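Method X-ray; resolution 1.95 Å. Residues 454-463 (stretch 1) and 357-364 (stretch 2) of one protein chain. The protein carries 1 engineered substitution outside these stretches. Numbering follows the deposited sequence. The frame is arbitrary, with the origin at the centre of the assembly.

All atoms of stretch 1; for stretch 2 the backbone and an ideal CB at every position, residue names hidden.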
# COMPACT_ATOMS: atom_id res chain seq x y z
N ASN A 454 2.42 -20.61 -36.28
CA ASN A 454 2.68 -21.73 -35.38
C ASN A 454 4.17 -22.03 -35.31
O ASN A 454 4.85 -22.03 -36.34
CB ASN A 454 1.92 -22.98 -35.83
CG ASN A 454 2.34 -23.47 -37.22
OD1 ASN A 454 2.16 -22.77 -38.22
ND2 ASN A 454 2.91 -24.68 -37.28
N THR A 455 4.68 -22.25 -34.10
CA THR A 455 6.08 -22.66 -33.90
C THR A 455 6.17 -23.53 -32.66
O THR A 455 5.29 -23.50 -31.82
CB THR A 455 7.04 -21.47 -33.67
OG1 THR A 455 6.50 -20.27 -34.24
CG2 THR A 455 8.42 -21.77 -34.25
N THR A 456 7.27 -24.27 -32.56
CA THR A 456 7.60 -25.01 -31.35
C THR A 456 8.70 -24.23 -30.64
O THR A 456 9.71 -23.87 -31.25
CB THR A 456 8.07 -26.44 -31.69
OG1 THR A 456 7.00 -27.16 -32.31
CG2 THR A 456 8.52 -27.19 -30.43
N VAL A 457 8.48 -23.96 -29.35
CA VAL A 457 9.41 -23.16 -28.54
C VAL A 457 9.97 -24.01 -27.39
O VAL A 457 9.20 -24.57 -26.61
CB VAL A 457 8.74 -21.86 -27.99
CG1 VAL A 457 9.77 -20.96 -27.32
CG2 VAL A 457 8.04 -21.09 -29.11
N PRO A 458 11.31 -24.10 -27.30
CA PRO A 458 11.94 -24.90 -26.25
C PRO A 458 11.60 -24.39 -24.84
O PRO A 458 11.25 -23.22 -24.66
CB PRO A 458 13.44 -24.73 -26.52
CG PRO A 458 13.55 -24.22 -27.91
CD PRO A 458 12.30 -23.47 -28.19
N ALA A 459 11.70 -25.29 -23.86
CA ALA A 459 11.54 -24.93 -22.45
C ALA A 459 12.45 -23.76 -22.07
O ALA A 459 13.65 -23.77 -22.41
CB ALA A 459 11.84 -26.12 -21.57
N HIS A 460 11.89 -22.77 -21.38
CA HIS A 460 12.63 -21.56 -20.98
C HIS A 460 13.28 -20.86 -22.18
O HIS A 460 14.35 -20.25 -22.06
CB HIS A 460 13.70 -21.88 -19.91
CG HIS A 460 13.13 -22.21 -18.57
ND1 HIS A 460 13.91 -22.24 -17.43
CD2 HIS A 460 11.87 -22.51 -18.17
CE1 HIS A 460 13.16 -22.56 -16.39
NE2 HIS A 460 11.91 -22.72 -16.81
N GLY A 461 12.64 -20.95 -23.34
CA GLY A 461 13.18 -20.39 -24.57
C GLY A 461 12.25 -19.44 -25.28
O GLY A 461 11.19 -19.06 -24.75
N ILE A 462 12.62 -19.08 -26.50
CA ILE A 462 11.96 -17.99 -27.21
C ILE A 462 11.92 -18.21 -28.73
O ILE A 462 12.86 -18.74 -29.32
CB ILE A 462 12.62 -16.60 -26.84
CG1 ILE A 462 11.73 -15.42 -27.23
CG2 ILE A 462 14.06 -16.47 -27.39
CD1 ILE A 462 12.25 -14.05 -26.77
N ALA A 463 10.80 -17.82 -29.34
CA ALA A 463 10.76 -17.53 -30.77
C ALA A 463 10.76 -16.02 -30.92
O ALA A 463 9.83 -15.33 -30.49
CB ALA A 463 9.53 -18.16 -31.42
N UNK A 357 8.21 -9.46 -32.71
CA UNK A 357 7.31 -10.37 -32.01
C UNK A 357 8.13 -11.36 -31.19
O UNK A 357 9.14 -11.88 -31.68
CB UNK A 357 6.40 -11.11 -33.00
N UNK A 358 7.72 -11.58 -29.95
CA UNK A 358 8.36 -12.59 -29.10
C UNK A 358 7.33 -13.59 -28.62
O UNK A 358 6.30 -13.22 -28.06
CB UNK A 358 9.06 -11.94 -27.91
N UNK A 359 7.59 -14.86 -28.88
CA UNK A 359 6.82 -15.93 -28.26
C UNK A 359 7.70 -16.58 -27.19
O UNK A 359 8.70 -17.24 -27.49
CB UNK A 359 6.35 -16.95 -29.30
N UNK A 360 7.32 -16.36 -25.93
CA UNK A 360 8.19 -16.70 -24.82
C UNK A 360 7.62 -17.88 -24.03
O UNK A 360 6.51 -17.81 -23.50
CB UNK A 360 8.39 -15.49 -23.91
N UNK A 361 8.39 -18.96 -23.99
CA UNK A 361 7.98 -20.18 -23.30
C UNK A 361 8.70 -20.32 -21.96
O UNK A 361 9.78 -20.92 -21.88
CB UNK A 361 8.25 -21.40 -24.18
N UNK A 362 8.10 -19.79 -20.91
CA UNK A 362 8.66 -19.92 -19.57
C UNK A 362 8.29 -21.21 -18.87
O UNK A 362 8.61 -21.40 -17.70
CB UNK A 362 8.21 -18.74 -18.71
N UNK A 363 7.61 -22.11 -19.59
CA UNK A 363 7.25 -23.43 -19.06
C UNK A 363 8.41 -24.41 -19.09
O UNK A 363 9.44 -24.15 -19.72
CB UNK A 363 6.08 -24.01 -19.85
N UNK A 364 8.24 -25.55 -18.42
CA UNK A 364 9.33 -26.52 -18.21
C UNK A 364 9.57 -27.49 -19.38
O UNK A 364 10.58 -28.20 -19.42
CB UNK A 364 9.03 -27.34 -16.95

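Residues 357-361 form a strand that runs antiparallel to the strand at the end of stretch 1.

Position 357 finds nothing of stretch 1 within 5.5 Å of its ideal CB. The extended backbone suits many residues, beta-branched ones among them; it is Val-357, in the t rotamer.

At 358 the CB lies 4.0 Å from CD1 of Ile-462, with little room left between them. A small apolar residue fits well. The residue is Ala-358, whose methyl meets that CD1, while its CA makes a CA-H...O contact of 3.4 Å with O of Ala-463.

Position 359 is locked by its backbone: N donates to O of Ala-463 at 2.8 Å, and O accepts from N of Ala-463 at 2.9 Å, both nearly straight. Its CB points to the face bearing the methyl of Ala-463, with CG2 of Val-457 4.5 Å away, so Val, Ile, Leu or Met would suit. Leu-359 fills the place, its CB 4.1 Å from CB of Ala-463 and its CD1 reaching to 4.4 Å from OG1 of Thr-455.

On the other face, shared with Ile-462, 360 has only moderate proximity: the ideal CB is 4.7 Å from CG1 of Ile-462. A branched or long apolar chain could close the gap. Leu-360 does so with CD1, 4.3 Å from CB of Ile-462 and 3.7 Å from O of Gly-461.

The N of 361 donates to O of Gly-461 at 2.9 Å, and its CB faces the start of the turn, 3.5 Å from both CG1 of Val-457 and O of Pro-458. Two carbonyls, of Val-457 and Pro-458, ask for a donor on a short arm: Asn is apt, and Ser, Thr or Gln might be considered. Asn-361, with chi1 t, sends ND2 to O of Val-457 at 2.8 Å and, more weakly, to O of Pro-458 at 3.1 Å. Its OD1 accepts from the backbone N of 363 at 3.1 Å.

At 362 the CB points away and the backbone angles admit many residues. It is Gly-362; its O receives a hydrogen bond from a water at 2.7 Å, and the same water bonds NE2 of His-460 at 2.8 Å.

Position 363 also points away, leaving choice open. Gly-363 contributes backbone: its O accepts from N of His-460 at 3.3 Å.

The CB of 364 turns away too, 5.4 Å from NE2 of His-460, so stretch 1 leaves the choice open. Ser-364 approaches through its O, 3.2 Å from CB of Ala-459, while its hydroxyl bonds elsewhere in the structure.

Stretch 2 357-364: VALLNGGS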
# COMPACT_ATOMS: atom_id res chain seq x y z
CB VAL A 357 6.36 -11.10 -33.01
CG1 VAL A 357 5.36 -11.97 -32.27
CG2 VAL A 357 5.62 -10.09 -33.87
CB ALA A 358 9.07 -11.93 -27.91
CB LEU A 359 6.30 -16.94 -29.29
CG LEU A 359 5.18 -16.39 -30.18
CD1 LEU A 359 4.91 -17.31 -31.38
CD2 LEU A 359 3.90 -16.19 -29.37
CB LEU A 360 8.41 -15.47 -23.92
CG LEU A 360 9.28 -15.55 -22.67
CD1 LEU A 360 10.74 -15.86 -23.01
CD2 LEU A 360 9.17 -14.23 -21.90
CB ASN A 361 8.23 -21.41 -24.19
CG ASN A 361 7.79 -22.71 -23.54
OD1 ASN A 361 7.05 -22.72 -22.55
ND2 ASN A 361 8.24 -23.83 -24.09
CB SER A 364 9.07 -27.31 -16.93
OG SER A 364 7.88 -28.07 -17.05
O HOH W 1 9.31 -23.33 -15.96
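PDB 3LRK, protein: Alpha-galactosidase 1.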